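Local coordinates for uncharacterized protein (Bacteroides eggerthii, PDB 4GDZ) that is of unknown function, belongs to the DUF4251 family and folds as an antiparallel beta sheet with a magnesium ion bound in the crystal, at residues S109-K112 with R113-N117. Residues are numbered along the deposited sequence; the frame is centred on the assembly and turned at random.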
# COMPACT_ATOMS: atom_id res chain seq x y z
N SER A 109 0.98 21.75 2.80
CA SER A 109 2.18 21.85 1.99
C SER A 109 1.84 21.30 0.60
O SER A 109 1.06 20.36 0.49
CB SER A 109 3.30 21.03 2.64
OG SER A 109 4.52 21.27 2.00
N THR A 110 2.44 21.89 -0.44
CA THR A 110 2.22 21.47 -1.84
C THR A 110 3.56 21.32 -2.51
O THR A 110 4.40 22.19 -2.38
CB THR A 110 1.39 22.52 -2.61
OG1 THR A 110 0.15 22.69 -1.94
CG2 THR A 110 1.14 22.11 -4.08
N ASP A 111 3.80 20.21 -3.19
CA ASP A 111 5.10 20.04 -3.86
C ASP A 111 5.04 20.61 -5.28
O ASP A 111 3.99 21.10 -5.71
CB ASP A 111 5.58 18.57 -3.84
CG ASP A 111 4.77 17.66 -4.73
OD1 ASP A 111 3.97 18.15 -5.56
OD2 ASP A 111 4.94 16.44 -4.61
N LYS A 112 6.16 20.56 -5.98
CA LYS A 112 6.27 21.10 -7.34
C LYS A 112 5.36 20.39 -8.36
O LYS A 112 5.08 20.93 -9.42
CB LYS A 112 7.74 21.08 -7.80
CG LYS A 112 8.38 19.69 -7.81
CD LYS A 112 9.90 19.73 -7.97
CE LYS A 112 10.49 18.33 -7.89
NZ LYS A 112 11.97 18.33 -8.04
N ARG A 113 4.92 19.18 -8.04
CA ARG A 113 4.04 18.40 -8.92
C ARG A 113 2.55 18.62 -8.63
O ARG A 113 1.72 18.04 -9.32
CB ARG A 113 4.34 16.91 -8.77
CG ARG A 113 5.78 16.52 -9.08
CD ARG A 113 6.04 15.05 -8.75
NE ARG A 113 7.30 14.57 -9.33
CZ ARG A 113 8.50 14.57 -8.74
NH1 ARG A 113 8.67 15.04 -7.50
NH2 ARG A 113 9.55 14.09 -9.39
N GLY A 114 2.22 19.42 -7.62
CA GLY A 114 0.81 19.62 -7.23
C GLY A 114 0.23 18.61 -6.26
O GLY A 114 -0.97 18.62 -6.01
N ASN A 115 1.07 17.74 -5.68
CA ASN A 115 0.61 16.88 -4.57
C ASN A 115 0.47 17.73 -3.32
O ASN A 115 1.29 18.62 -3.09
CB ASN A 115 1.54 15.70 -4.31
CG ASN A 115 1.86 14.91 -5.57
OD1 ASN A 115 0.96 14.41 -6.24
ND2 ASN A 115 3.13 14.84 -5.91
N ILE A 116 -0.57 17.47 -2.55
CA ILE A 116 -0.90 18.25 -1.35
C ILE A 116 -0.92 17.33 -0.14
O ILE A 116 -1.45 16.22 -0.20
CB ILE A 116 -2.27 18.97 -1.50
CG1 ILE A 116 -2.18 20.01 -2.62
CG2 ILE A 116 -2.70 19.65 -0.19
CD1 ILE A 116 -3.51 20.62 -2.98
N ASN A 117 -0.27 17.76 0.93
CA ASN A 117 -0.33 17.08 2.23
C ASN A 117 -0.89 18.13 3.20
O ASN A 117 -0.37 19.26 3.25
CB ASN A 117 1.08 16.71 2.69
CG ASN A 117 1.73 15.60 1.87
OD1 ASN A 117 1.12 14.93 1.02
ND2 ASN A 117 2.99 15.41 2.13
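The side chains of Asp111 and Asn115 meet at an angle at the base of a tight hairpin turn, where the carboxylate grips the amide. OD2 of Asp111 takes a nearly straight hydrogen bond from ND2 of Asn115 (2.7 Å), on its syn lone pair and close to the amide plane. The carboxylate and amide planes are themselves turned 71° apart. OD1 of Asp111 accepts a hydrogen bond from backbone N of Asn115 at 2.9 Å, from above the carboxylate plane, and a weak one from N of Arg113. The first torsion (chi1 70°) sets CG between the backbone N and the carbonyl carbon, which turns the carboxylate back toward the backbone N of Arg113 and Asn115. With an alanine at this position, ND2 and backbone N of Asn115 would probably both lose this acceptor, and the Asn115 side chain would be held less firmly from this side.

Backbone bonds close a 3:5 hairpin, a type I turn with a G1 bulge. Gly114 N bonds to Asp111 O (3.1 Å), and Asp111 N to Asn115 O (3.0 Å). Gly114 is the bulge residue: at its positive phi (86°) a side chain would jam against the preceding carbonyl. Ser109 and Asn117 form an antiparallel hydrogen-bonded pair.

Side-chain packing is slight: in the non-hydrogen-bonded pair, OG1 of Thr110 lies 3.6 Å from CG1 of Ile116.

The hairpin joins strands 102-110 and 116-123. Ile116 packs on Val39 and Leu42 of helix 28-44, Asn117 touches strand 128-135, and Ser109 and Asp111 pack on Phe63 of a second subunit.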